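Local coordinates for phosphatidylethanolamine-binding protein (Plasmodium vivax, PDB 2GZQ), which probably binds phosphatidylethanolamine or other phosphorylated headgroups in a conserved pocket, at residues M83-F88 / H138-I143; T122-V127 / P159-E164; I67-E72 / S105-K110; V33-D38 / M187-F192. All blocks are in the same frame, centred on the assembly; numbering follows the deposited sequence. Where two conformers were deposited one is given.

Contact 1 of 4, residues M83-F88 / H138-I143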
loop_
_atom_site.group_PDB
_atom_site.type_symbol
_atom_site.label_atom_id
_atom_site.label_comp_id
_atom_site.label_asym_id
_atom_site.label_seq_id
_atom_site.Cartn_x
_atom_site.Cartn_y
_atom_site.Cartn_z
HETATM N N MSE A 83 1.399 -1.131 1.567
HETATM C CA MSE A 83 1.924 -1.502 0.296
HETATM C C MSE A 83 1.765 -3.005 0.108
HETATM O O MSE A 83 2.117 -3.791 1.002
HETATM C CB MSE A 83 3.367 -1.115 0.303
HETATM C CG MSE A 83 4.081 -1.453 -0.923
HETATM SE SE MSE A 83 5.896 -1.349 -0.446
HETATM C CE MSE A 83 6.676 -2.008 -2.092
ATOM N N ILE A 84 1.205 -3.390 -1.039
ATOM C CA ILE A 84 0.844 -4.769 -1.322
ATOM C C ILE A 84 1.299 -5.206 -2.702
ATOM O O ILE A 84 1.480 -4.397 -3.608
ATOM C CB ILE A 84 -0.659 -5.045 -1.186
ATOM C CG1 ILE A 84 -1.441 -4.176 -2.149
ATOM C CG2 ILE A 84 -1.120 -4.840 0.235
ATOM C CD1 ILE A 84 -2.812 -4.683 -2.437
ATOM N N ASP A 85 1.410 -6.514 -2.869
ATOM C CA ASP A 85 1.485 -7.153 -4.178
ATOM C C ASP A 85 0.258 -8.040 -4.364
ATOM O O ASP A 85 0.175 -9.099 -3.737
ATOM C CB ASP A 85 2.768 -7.971 -4.285
ATOM C CG ASP A 85 2.969 -8.570 -5.667
ATOM O OD1 ASP A 85 3.968 -9.309 -5.856
ATOM O OD2 ASP A 85 2.133 -8.282 -6.548
ATOM N N PRO A 86 -0.694 -7.623 -5.195
ATOM C CA PRO A 86 -1.844 -8.451 -5.485
ATOM C C PRO A 86 -1.527 -9.595 -6.443
ATOM O O PRO A 86 -2.365 -10.453 -6.680
ATOM C CB PRO A 86 -2.835 -7.465 -6.124
ATOM C CG PRO A 86 -1.914 -6.471 -6.827
ATOM C CD PRO A 86 -0.696 -6.365 -5.968
ATOM N N ASP A 87 -0.327 -9.611 -6.985
ATOM C CA ASP A 87 0.077 -10.544 -8.023
ATOM C C ASP A 87 1.147 -11.502 -7.526
ATOM O O ASP A 87 2.114 -11.829 -8.215
ATOM C CB ASP A 87 0.552 -9.733 -9.206
ATOM C CG ASP A 87 -0.562 -8.862 -9.784
ATOM O OD1 ASP A 87 -1.708 -9.347 -9.837
ATOM O OD2 ASP A 87 -0.295 -7.705 -10.191
ATOM N N PHE A 88 0.995 -11.919 -6.284
ATOM C CA PHE A 88 1.978 -12.759 -5.605
ATOM C C PHE A 88 1.471 -14.175 -5.444
ATOM O O PHE A 88 0.344 -14.357 -4.990
ATOM C CB PHE A 88 2.247 -12.191 -4.208
ATOM C CG PHE A 88 3.255 -12.975 -3.444
ATOM C CD1 PHE A 88 2.883 -14.057 -2.692
ATOM C CD2 PHE A 88 4.603 -12.647 -3.514
ATOM C CE1 PHE A 88 3.822 -14.804 -2.007
ATOM C CE2 PHE A 88 5.544 -13.401 -2.827
ATOM C CZ PHE A 88 5.147 -14.476 -2.086
ATOM N N HIS A 138 4.044 -7.420 -11.808
ATOM C CA HIS A 138 3.343 -7.295 -10.538
ATOM C C HIS A 138 2.923 -5.862 -10.323
ATOM O O HIS A 138 3.765 -4.956 -10.417
ATOM C CB HIS A 138 4.253 -7.722 -9.404
ATOM C CG HIS A 138 4.680 -9.153 -9.441
ATOM N ND1 HIS A 138 4.571 -9.981 -8.348
ATOM C CD2 HIS A 138 5.262 -9.892 -10.416
ATOM C CE1 HIS A 138 5.044 -11.177 -8.654
ATOM N NE2 HIS A 138 5.453 -11.155 -9.911
ATOM N N ARG A 139 1.654 -5.654 -10.025
ATOM C CA ARG A 139 1.117 -4.320 -9.757
ATOM C C ARG A 139 1.336 -3.966 -8.290
ATOM O O ARG A 139 0.422 -4.065 -7.480
ATOM C CB ARG A 139 -0.368 -4.301 -10.138
ATOM C CG ARG A 139 -0.583 -4.552 -11.638
ATOM C CD ARG A 139 -2.017 -4.889 -11.977
ATOM N NE ARG A 139 -2.369 -6.196 -11.440
ATOM C CZ ARG A 139 -3.590 -6.714 -11.470
ATOM N NH1 ARG A 139 -4.611 -6.049 -12.020
ATOM N NH2 ARG A 139 -3.797 -7.900 -10.944
ATOM N N ILE A 140 2.549 -3.551 -7.967
ATOM C CA ILE A 140 2.917 -3.189 -6.606
ATOM C C ILE A 140 2.165 -1.895 -6.260
ATOM O O ILE A 140 2.311 -0.882 -6.938
ATOM C CB ILE A 140 4.433 -3.037 -6.498
ATOM C CG1 ILE A 140 5.163 -4.330 -6.882
ATOM C CG2 ILE A 140 4.812 -2.554 -5.107
ATOM C CD1 ILE A 140 4.810 -5.517 -6.106
ATOM N N SER A 141 1.318 -1.973 -5.243
ATOM C CA SER A 141 0.303 -0.983 -4.993
ATOM C C SER A 141 0.403 -0.392 -3.603
ATOM O O SER A 141 0.768 -1.068 -2.629
ATOM C CB SER A 141 -1.063 -1.627 -5.152
ATOM O OG SER A 141 -1.301 -2.115 -6.473
ATOM N N PHE A 142 0.030 0.882 -3.514
ATOM C CA PHE A 142 0.037 1.640 -2.275
ATOM C C PHE A 142 -1.368 2.162 -2.043
ATOM O O PHE A 142 -1.882 2.909 -2.858
ATOM C CB PHE A 142 1.014 2.810 -2.379
ATOM C CG PHE A 142 2.460 2.408 -2.518
ATOM C CD1 PHE A 142 2.951 1.987 -3.723
ATOM C CD2 PHE A 142 3.317 2.474 -1.443
ATOM C CE1 PHE A 142 4.289 1.655 -3.866
ATOM C CE2 PHE A 142 4.666 2.130 -1.581
ATOM C CZ PHE A 142 5.114 1.707 -2.786
ATOM N N ILE A 143 -1.986 1.794 -0.924
ATOM C CA ILE A 143 -3.347 2.184 -0.606
ATOM C C ILE A 143 -3.328 3.057 0.654
ATOM O O ILE A 143 -2.798 2.655 1.700
ATOM C CB ILE A 143 -4.225 0.957 -0.327
ATOM C CG1 ILE A 143 -4.210 -0.032 -1.500
ATOM C CG2 ILE A 143 -5.645 1.395 0.005
ATOM C CD1 ILE A 143 -4.698 -1.410 -1.160
#
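D87 and R139 meet through a side-on, two-pronged salt bridge: NH2 of R139 reaches OD1 of D87 at 2.8 Å and NE of R139 reaches OD2 of D87 at 2.9 Å. Carboxylate and guanidinium are nearly coplanar, 4° apart, and both oxygens accept with their syn lone pairs. The anti lone pair of D87 OD2 takes the backbone N of R139 as well, so one residue grips the carboxylate three times and fixes its rotation. Beside it, H138 ND1 donates to the syn lone pair of D85 OD1 at 2.7 Å, close to the imidazole plane. With CG anti to its backbone N (chi1 -175°), D85 holds its carboxylate between H138 ND1 and the D87 backbone N, which OD2 accepts in an Asx turn. That turn is the second shell, setting D87 before R139. These residues belong to the D-P-D-x-P and G-x-H-R signatures of the family, which probably border its ligand site. Farther along, I84 and S141 form an antiparallel hydrogen-bonded pair. At the next pair, selenomethionine M83, in the conformer described, lays CG over one face of the F142 ring, 3.9 Å from its centroid. The contact is buried where strand 77-85 runs beside strand 138-148; H101 and W102 of strand 99-107 touch M83, while F192 and W194 of strand 188-198 touch S141.

Contact 2 of 4, residues T122-V127 / P159-E164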
loop_
_atom_site.group_PDB
_atom_site.type_symbol
_atom_site.label_atom_id
_atom_site.label_comp_id
_atom_site.label_asym_id
_atom_site.label_seq_id
_atom_site.Cartn_x
_atom_site.Cartn_y
_atom_site.Cartn_z
ATOM N N THR A 122 4.432 1.462 13.130
ATOM C CA THR A 122 4.750 0.527 12.079
ATOM C C THR A 122 4.178 -0.855 12.401
ATOM O O THR A 122 4.714 -1.593 13.227
ATOM C CB THR A 122 6.258 0.488 11.800
ATOM O OG1 THR A 122 6.661 1.781 11.316
ATOM C CG2 THR A 122 6.614 -0.543 10.770
ATOM N N LEU A 123 3.039 -1.157 11.816
ATOM C CA LEU A 123 2.338 -2.395 12.106
ATOM C C LEU A 123 3.003 -3.581 11.405
ATOM O O LEU A 123 3.064 -4.674 11.919
ATOM C CB LEU A 123 0.881 -2.277 11.661
ATOM C CG LEU A 123 0.050 -1.236 12.389
ATOM C CD1 LEU A 123 -1.315 -1.078 11.681
ATOM C CD2 LEU A 123 -0.141 -1.592 13.825
ATOM N N LEU A 124 3.544 -3.335 10.212
ATOM C CA LEU A 124 4.367 -4.313 9.496
ATOM C C LEU A 124 5.540 -3.567 8.865
ATOM O O LEU A 124 5.321 -2.749 7.956
ATOM C CB LEU A 124 3.560 -5.031 8.413
ATOM C CG LEU A 124 2.424 -5.899 8.960
ATOM C CD1 LEU A 124 1.497 -6.312 7.821
ATOM C CD2 LEU A 124 2.975 -7.145 9.664
ATOM N N PRO A 125 6.780 -3.865 9.303
ATOM C CA PRO A 125 7.872 -3.087 8.757
ATOM C C PRO A 125 8.115 -3.441 7.289
ATOM O O PRO A 125 7.857 -4.565 6.844
ATOM C CB PRO A 125 9.064 -3.482 9.627
ATOM C CG PRO A 125 8.732 -4.842 10.151
ATOM C CD PRO A 125 7.240 -4.895 10.254
ATOM N N TYR A 126 8.621 -2.472 6.542
ATOM C CA TYR A 126 8.839 -2.612 5.110
ATOM C C TYR A 126 9.707 -3.807 4.787
ATOM O O TYR A 126 10.824 -3.929 5.327
ATOM C CB TYR A 126 9.511 -1.338 4.577
ATOM C CG TYR A 126 9.697 -1.369 3.086
ATOM C CD1 TYR A 126 8.726 -0.896 2.238
ATOM C CD2 TYR A 126 10.853 -1.896 2.527
ATOM C CE1 TYR A 126 8.899 -0.909 0.874
ATOM C CE2 TYR A 126 11.031 -1.946 1.147
ATOM C CZ TYR A 126 10.033 -1.471 0.323
ATOM O OH TYR A 126 10.159 -1.515 -1.061
ATOM N N VAL A 127 9.257 -4.632 3.848
ATOM C CA VAL A 127 10.124 -5.596 3.185
ATOM C C VAL A 127 9.886 -5.437 1.704
ATOM O O VAL A 127 8.737 -5.310 1.253
ATOM C CB VAL A 127 9.845 -7.034 3.640
ATOM C CG1 VAL A 127 10.077 -7.182 5.132
ATOM C CG2 VAL A 127 8.436 -7.470 3.262
ATOM N N PRO A 159 -2.319 -6.737 14.117
ATOM C CA PRO A 159 -1.999 -6.291 15.463
ATOM C C PRO A 159 -0.686 -5.561 15.560
ATOM O O PRO A 159 0.108 -5.558 14.624
ATOM C CB PRO A 159 -1.947 -7.592 16.266
ATOM C CG PRO A 159 -2.684 -8.582 15.440
ATOM C CD PRO A 159 -2.303 -8.199 14.028
ATOM N N LEU A 160 -0.496 -4.899 16.675
ATOM C CA LEU A 160 0.803 -4.294 16.927
ATOM C C LEU A 160 1.910 -5.295 16.715
ATOM O O LEU A 160 1.819 -6.471 17.058
ATOM C CB LEU A 160 0.890 -3.721 18.321
ATOM C CG LEU A 160 -0.130 -2.642 18.673
ATOM C CD1 LEU A 160 -0.098 -2.360 20.136
ATOM C CD2 LEU A 160 0.122 -1.394 17.873
ATOM N N TYR A 161 2.981 -4.831 16.105
ATOM C CA TYR A 161 4.050 -5.706 15.611
ATOM C C TYR A 161 4.896 -6.287 16.760
ATOM O O TYR A 161 5.342 -5.572 17.683
ATOM C CB TYR A 161 4.957 -4.950 14.663
ATOM C CG TYR A 161 6.002 -5.786 13.978
ATOM C CD1 TYR A 161 7.337 -5.617 14.237
ATOM C CD2 TYR A 161 5.650 -6.696 12.991
ATOM C CE1 TYR A 161 8.298 -6.330 13.556
ATOM C CE2 TYR A 161 6.593 -7.438 12.330
ATOM C CZ TYR A 161 7.926 -7.248 12.605
ATOM O OH TYR A 161 8.921 -7.944 11.942
ATOM N N ARG A 162 5.155 -7.579 16.674
ATOM C CA ARG A 162 5.960 -8.342 17.627
ATOM C C ARG A 162 6.980 -9.205 16.900
ATOM O O ARG A 162 7.610 -10.077 17.499
ATOM C CB ARG A 162 5.070 -9.257 18.465
ATOM C CG ARG A 162 4.085 -8.536 19.322
ATOM C CD ARG A 162 3.320 -9.526 20.171
ATOM N NE ARG A 162 2.330 -10.234 19.374
ATOM C CZ ARG A 162 1.795 -11.412 19.693
ATOM N NH1 ARG A 162 2.159 -11.996 20.810
ATOM N NH2 ARG A 162 0.873 -11.960 18.929
ATOM N N GLY A 163 7.189 -8.930 15.633
ATOM C CA GLY A 163 8.089 -9.728 14.834
ATOM C C GLY A 163 7.372 -10.605 13.825
ATOM O O GLY A 163 6.158 -10.821 13.888
ATOM N N GLU A 164 8.162 -11.138 12.909
ATOM C CA GLU A 164 7.620 -11.933 11.834
ATOM C C GLU A 164 7.001 -13.243 12.297
ATOM O O GLU A 164 6.149 -13.806 11.603
ATOM C CB GLU A 164 8.685 -12.201 10.789
ATOM C CG GLU A 164 9.237 -10.951 10.127
ATOM C CD GLU A 164 8.194 -10.127 9.378
ATOM O OE1 GLU A 164 7.576 -10.654 8.434
ATOM O OE2 GLU A 164 8.007 -8.932 9.718
HETATM O O HOH W 1 3.097 -2.042 15.523
HETATM O O HOH W 2 2.285 -7.068 13.102
#
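Y161 of the loop 159-164 packs where the edge strand 121-124 of the mixed sheet ends, at P125, just past a classic beta bulge at L123 and L124 opposite A103. The contact has no direct hydrogen bond between its two segments; a proline-aromatic CH-pi interaction and two waters do the joining. In the conformer described, P125 lays CD over one face of the Y161 ring, 3.5 Å from the centroid and offset toward the rim. The closest approach is at CE2 of Y161, 3.3 Å from P125 CD. CG of P125 continues over the phenol end, near CZ and OH. The opposite face of the ring is covered by the backbone N of G163, so the phenol is held between the proline and its own loop. The hydroxyl gives its proton to the anti lone pair of E164 OE2 at 2.6 Å, pinning the far end of the ring. CB of Y161 sits 3.3 Å from L123 O.

Water completes the seam. One molecule donates to T122 O and accepts from Y161 N; a second donates to L123 O at 2.8 Å and, less closely, to P159 O. On the flank, CD2 of L123 meets CD2 of L160 at 4.1 Å. R169 ties both segments from outside, through a salt bridge to E164 OE1 and a hydrogen bond to P125 O. The arrangement is a proline-aromatic CH-pi contact that fastens a loop to the bulged edge strand of the sheet.

Contact 3 of 4, residues I67-E72 / S105-K110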
loop_
_atom_site.group_PDB
_atom_site.type_symbol
_atom_site.label_atom_id
_atom_site.label_comp_id
_atom_site.label_asym_id
_atom_site.label_seq_id
_atom_site.Cartn_x
_atom_site.Cartn_y
_atom_site.Cartn_z
ATOM N N ILE A 67 7.738 10.252 0.668
ATOM C CA ILE A 67 6.361 10.174 0.258
ATOM C C ILE A 67 5.724 11.495 0.598
ATOM O O ILE A 67 6.037 12.081 1.634
ATOM C CB ILE A 67 5.648 9.010 0.934
ATOM C CG1 ILE A 67 6.236 7.690 0.453
ATOM C CG2 ILE A 67 4.144 9.065 0.687
ATOM C CD1 ILE A 67 5.698 6.479 1.149
ATOM N N LYS A 68 4.901 12.008 -0.302
ATOM C CA LYS A 68 4.209 13.284 -0.072
ATOM C C LYS A 68 2.752 13.162 -0.438
ATOM O O LYS A 68 2.407 12.575 -1.454
ATOM C CB LYS A 68 4.798 14.397 -0.929
ATOM C CG LYS A 68 6.245 14.691 -0.607
ATOM C CD LYS A 68 6.813 15.889 -1.386
ATOM C CE LYS A 68 8.335 15.967 -1.238
ATOM N NZ LYS A 68 8.850 17.364 -1.386
ATOM N N PHE A 69 1.911 13.733 0.397
ATOM C CA PHE A 69 0.469 13.708 0.215
ATOM C C PHE A 69 -0.021 15.096 -0.163
ATOM O O PHE A 69 0.492 16.096 0.346
ATOM C CB PHE A 69 -0.234 13.240 1.508
ATOM C CG PHE A 69 0.335 11.981 2.067
ATOM C CD1 PHE A 69 0.156 10.784 1.417
ATOM C CD2 PHE A 69 1.108 12.004 3.210
ATOM C CE1 PHE A 69 0.707 9.613 1.912
ATOM C CE2 PHE A 69 1.686 10.844 3.691
ATOM C CZ PHE A 69 1.460 9.645 3.040
ATOM N N SER A 70 -1.074 15.184 -0.963
ATOM C CA SER A 70 -1.568 16.498 -1.349
ATOM C C SER A 70 -2.294 17.243 -0.235
ATOM O O SER A 70 -2.445 18.465 -0.303
ATOM C CB SER A 70 -2.452 16.417 -2.567
ATOM O OG SER A 70 -3.552 15.560 -2.325
ATOM N N GLU A 71 -2.722 16.551 0.811
ATOM C CA GLU A 71 -3.353 17.210 1.957
ATOM C C GLU A 71 -3.137 16.403 3.200
ATOM O O GLU A 71 -2.845 15.215 3.126
ATOM C CB GLU A 71 -4.830 17.444 1.735
ATOM C CG GLU A 71 -5.569 16.203 1.545
ATOM C CD GLU A 71 -7.060 16.417 1.300
ATOM O OE1 GLU A 71 -7.419 16.893 0.201
ATOM O OE2 GLU A 71 -7.871 16.114 2.203
ATOM N N GLU A 72 -3.194 17.080 4.340
ATOM C CA GLU A 72 -3.186 16.445 5.646
ATOM C C GLU A 72 -4.506 15.724 5.880
ATOM O O GLU A 72 -5.513 16.082 5.304
ATOM C CB GLU A 72 -2.988 17.504 6.734
ATOM C CG GLU A 72 -1.607 18.100 6.716
ATOM C CD GLU A 72 -1.408 19.179 7.763
ATOM O OE1 GLU A 72 -2.237 19.291 8.684
ATOM O OE2 GLU A 72 -0.405 19.908 7.655
ATOM N N SER A 105 0.697 3.247 10.263
ATOM C CA SER A 105 -0.521 3.913 10.672
ATOM C C SER A 105 -0.223 5.099 11.567
ATOM O O SER A 105 0.720 5.060 12.356
ATOM C CB SER A 105 -1.366 2.871 11.392
ATOM O OG SER A 105 -2.620 3.375 11.823
ATOM N N GLY A 106 -0.967 6.180 11.456
ATOM C CA GLY A 106 -0.769 7.324 12.340
ATOM C C GLY A 106 -0.253 8.585 11.689
ATOM O O GLY A 106 0.006 9.578 12.387
ATOM N N ILE A 107 -0.095 8.556 10.373
ATOM C CA ILE A 107 0.501 9.676 9.616
ATOM C C ILE A 107 -0.393 10.912 9.715
ATOM O O ILE A 107 -1.587 10.856 9.484
ATOM C CB ILE A 107 0.686 9.317 8.108
ATOM C CG1 ILE A 107 1.545 8.046 7.925
ATOM C CG2 ILE A 107 1.244 10.477 7.341
ATOM C CD1 ILE A 107 1.267 7.256 6.661
ATOM N N LYS A 108 0.193 12.027 10.101
ATOM C CA LYS A 108 -0.494 13.307 10.267
ATOM C C LYS A 108 0.016 14.379 9.288
ATOM O O LYS A 108 -0.661 15.383 9.073
ATOM C CB LYS A 108 -0.310 13.851 11.695
ATOM C CG LYS A 108 -0.944 13.026 12.772
ATOM C CD LYS A 108 -2.455 12.944 12.612
ATOM C CE LYS A 108 -3.131 14.280 12.854
ATOM N NZ LYS A 108 -4.622 14.314 12.670
ATOM N N SER A 109 1.208 14.160 8.734
ATOM C CA SER A 109 1.975 15.183 7.999
ATOM C C SER A 109 1.823 14.993 6.492
ATOM O O SER A 109 1.676 13.860 6.038
ATOM C CB SER A 109 3.466 15.027 8.311
ATOM O OG SER A 109 4.256 15.886 7.493
ATOM N N LYS A 110 1.940 16.059 5.703
ATOM C CA LYS A 110 1.934 15.908 4.254
ATOM C C LYS A 110 3.173 15.222 3.720
ATOM O O LYS A 110 3.249 14.952 2.543
ATOM C CB LYS A 110 1.823 17.255 3.557
ATOM C CG LYS A 110 0.443 17.823 3.564
ATOM C CD LYS A 110 0.477 19.243 3.110
ATOM C CE LYS A 110 0.555 19.338 1.614
ATOM N NZ LYS A 110 0.234 20.721 1.166
HETATM O O HOH W 3 -2.967 20.693 1.304
HETATM O O HOH W 4 -2.438 16.875 10.358
HETATM O O HOH W 5 2.144 18.648 6.942
#
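F69 and K110 are joined by the one direct hydrogen bond of this contact, F69 N to K110 O at 2.8 Å, nearly straight at 169°. It lies at the end of strand 66-69, where the chain has left strand 99-107 and is about to enter strand 111-113, the neighbour of 66-69 in the four-stranded sheet. The same carbonyl oxygen also receives a CA-H contact from K68 CA at 3.2 Å. Inward from this bond the packing is tight. The F69 ring turns its edge to S109 O, 3.4 Å from CD2 of F69, and CE2 of F69 meets CG2 of I107 at 3.7 Å. Y79 of strand 77-85 and L144 of strand 138-148 also touch this phenylalanine, while G106 and I107 form a G1 bulge opposite Y79.

The outer side is looser and wet. K110, bent at chi3 (80°), brings its methylenes near F69 O, CE within 3.5 Å. CG of E72 packs on CG of K110 at 3.8 Å, yet OE2 of E72 lies 6.6 Å from NZ of K110. One water joins S70 O to K110 NZ, and another joins E72 OE2 to K110 N. The chemistry therefore divides in two, a backbone bond with apolar and aromatic packing inside, and outside aliphatic stems in contact with polar ends linked by water, where any attraction between E72 and K110 is probably softened by solvent.

Contact 4 of 4, residues V33-D38 / M187-F192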
loop_
_atom_site.group_PDB
_atom_site.type_symbol
_atom_site.label_atom_id
_atom_site.label_comp_id
_atom_site.label_asym_id
_atom_site.label_seq_id
_atom_site.Cartn_x
_atom_site.Cartn_y
_atom_site.Cartn_z
ATOM N N VAL A 33 -14.730 3.785 -4.705
ATOM C CA VAL A 33 -13.649 4.360 -3.911
ATOM C C VAL A 33 -13.504 5.850 -4.194
ATOM O O VAL A 33 -13.666 6.272 -5.330
ATOM C CB VAL A 33 -12.330 3.640 -4.180
ATOM C CG1 VAL A 33 -12.422 2.222 -3.654
ATOM C CG2 VAL A 33 -11.989 3.629 -5.658
ATOM N N ASP A 34 -13.221 6.630 -3.148
ATOM C CA ASP A 34 -13.243 8.083 -3.185
ATOM C C ASP A 34 -11.806 8.590 -3.176
ATOM O O ASP A 34 -11.292 8.974 -2.133
ATOM C CB ASP A 34 -13.984 8.571 -1.936
ATOM C CG ASP A 34 -14.381 10.021 -2.008
ATOM O OD1 ASP A 34 -14.290 10.639 -3.083
ATOM O OD2 ASP A 34 -14.811 10.563 -0.963
ATOM N N LEU A 35 -11.150 8.541 -4.326
ATOM C CA LEU A 35 -9.726 8.834 -4.406
ATOM C C LEU A 35 -9.514 10.316 -4.608
ATOM O O LEU A 35 -9.725 10.838 -5.708
ATOM C CB LEU A 35 -9.070 8.044 -5.538
ATOM C CG LEU A 35 -9.189 6.522 -5.398
ATOM C CD1 LEU A 35 -8.550 5.816 -6.586
ATOM C CD2 LEU A 35 -8.516 6.076 -4.127
ATOM N N THR A 36 -9.151 10.992 -3.537
ATOM C CA THR A 36 -9.007 12.441 -3.574
ATOM C C THR A 36 -7.650 12.962 -3.123
ATOM O O THR A 36 -7.376 14.153 -3.299
ATOM C CB THR A 36 -10.069 13.135 -2.730
ATOM O OG1 THR A 36 -9.892 12.777 -1.360
ATOM C CG2 THR A 36 -11.496 12.770 -3.182
ATOM N N VAL A 37 -6.829 12.111 -2.515
ATOM C CA VAL A 37 -5.559 12.543 -1.959
ATOM C C VAL A 37 -4.468 12.004 -2.849
ATOM O O VAL A 37 -4.344 10.790 -3.013
ATOM C CB VAL A 37 -5.351 12.038 -0.501
ATOM C CG1 VAL A 37 -3.981 12.488 0.011
ATOM C CG2 VAL A 37 -6.441 12.504 0.402
ATOM N N ASP A 38 -3.715 12.892 -3.480
ATOM C CA ASP A 38 -2.611 12.487 -4.338
ATOM C C ASP A 38 -1.449 12.027 -3.474
ATOM O O ASP A 38 -1.212 12.593 -2.404
ATOM C CB ASP A 38 -2.198 13.688 -5.211
ATOM C CG ASP A 38 -1.478 13.306 -6.500
ATOM O OD1 ASP A 38 -1.435 12.136 -6.884
ATOM O OD2 ASP A 38 -0.953 14.229 -7.154
HETATM N N MSE A 187 -12.547 1.861 7.907
HETATM C CA MSE A 187 -11.648 2.892 7.423
HETATM C C MSE A 187 -12.132 3.387 6.055
HETATM O O MSE A 187 -12.947 2.745 5.428
HETATM C CB MSE A 187 -10.223 2.327 7.357
HETATM C CG MSE A 187 -9.656 1.945 8.718
HETATM SE SE MSE A 187 -8.054 0.787 8.524
HETATM C CE MSE A 187 -7.422 0.815 10.335
ATOM N N LYS A 188 -11.625 4.528 5.610
ATOM C CA LYS A 188 -12.041 5.128 4.333
ATOM C C LYS A 188 -10.835 5.206 3.396
ATOM O O LYS A 188 -9.867 5.898 3.721
ATOM C CB LYS A 188 -12.622 6.542 4.537
ATOM C CG LYS A 188 -13.073 7.170 3.241
ATOM C CD LYS A 188 -13.472 8.634 3.395
ATOM C CE LYS A 188 -13.708 9.252 2.007
ATOM N NZ LYS A 188 -15.102 9.082 1.549
ATOM N N ILE A 189 -10.890 4.574 2.226
ATOM C CA ILE A 189 -9.820 4.700 1.251
ATOM C C ILE A 189 -9.877 6.088 0.653
ATOM O O ILE A 189 -10.934 6.563 0.241
ATOM C CB ILE A 189 -9.988 3.665 0.130
ATOM C CG1 ILE A 189 -9.801 2.259 0.712
ATOM C CG2 ILE A 189 -8.999 3.919 -0.990
ATOM C CD1 ILE A 189 -10.339 1.162 -0.158
ATOM N N VAL A 190 -8.728 6.754 0.587
ATOM C CA VAL A 190 -8.646 8.120 0.047
ATOM C C VAL A 190 -7.568 8.372 -1.004
ATOM O O VAL A 190 -7.603 9.379 -1.665
ATOM C CB VAL A 190 -8.537 9.168 1.157
ATOM C CG1 VAL A 190 -9.739 9.159 2.095
ATOM C CG2 VAL A 190 -7.220 9.009 1.956
ATOM N N GLY A 191 -6.657 7.420 -1.178
ATOM C CA GLY A 191 -5.581 7.581 -2.135
ATOM C C GLY A 191 -5.038 6.258 -2.587
ATOM O O GLY A 191 -5.177 5.238 -1.926
ATOM N N PHE A 192 -4.391 6.287 -3.747
ATOM C CA PHE A 192 -3.844 5.078 -4.356
ATOM C C PHE A 192 -2.725 5.437 -5.318
ATOM O O PHE A 192 -2.819 6.437 -6.046
ATOM C CB PHE A 192 -4.931 4.336 -5.125
ATOM C CG PHE A 192 -4.488 2.992 -5.628
ATOM C CD1 PHE A 192 -4.180 2.779 -6.984
ATOM C CD2 PHE A 192 -4.357 1.928 -4.758
ATOM C CE1 PHE A 192 -3.742 1.549 -7.428
ATOM C CE2 PHE A 192 -3.910 0.703 -5.210
ATOM C CZ PHE A 192 -3.604 0.519 -6.548
HETATM O O HOH W 6 -13.259 5.403 -0.532
HETATM O O HOH W 7 -4.407 8.892 -4.955
HETATM O O HOH W 8 -1.819 9.186 -6.177
#
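L35 packs against the strand 188-198 beside its classic beta bulge, where V190 and G191 are together paired with L144 on strand 138-148, and the incoming loop 33-38 runs at 69° to this strand. The leucine shows how the loop is seated. From CB, its CG stands beside the backbone N and anti to the carbonyl carbon (chi1 -60°), and CG carries two methyls with different neighbours. CD1 comes to 4.2 Å from CB of F192. CD2 meets more, lying 3.7 Å from G191 N, and also touches CG2 of I189 and CB of F192. L18 of helix 15-20 touches both L35 and F192, placing this leucine between the strand and the N-terminal helix.

At the bulge itself, V37 runs alongside V190, their CG2 atoms in contact. Here G191 has no side chain, and V37 O comes close to its CA. At the outer end, K188 and D34 form a salt bridge: the lysine chain is extended until a bend at chi4 (89°), which turns NZ to the anti lone pair of D34 OD2. Waters add further links, one accepting from D34 N and donating to I189 O, another donating to V37 O and accepting from F192 N. At the centre of the contact, the carbonyl oxygen of V190 is held twice, by T36 N at 2.9 Å and V37 N at 3.0 Å, which arrive from opposite faces of its plane.

All four contacts reach the mixed sheet, whose order runs 54-56, 188-198, 138-148, 77-85, 99-107, 121-124. Contact 1 joins two central strands, contact 2 lies at the 121-124 edge, and contact 4 adds a loop to strand 188-198. Contact 3 connects this sheet with strand 66-69 of the four-stranded antiparallel sheet. Contacts 3 and 4 are closest, their centres about 12 Å apart; contacts 2 and 4, about 23 Å apart, lie on opposite sides of the chain's centre. In sequence, contact 1 interleaves with contacts 2 and 3, and contact 3 closes before contact 2 opens. Contact 4 thus brings an early loop onto the last strand of the chain, with the other contacts in the chain between.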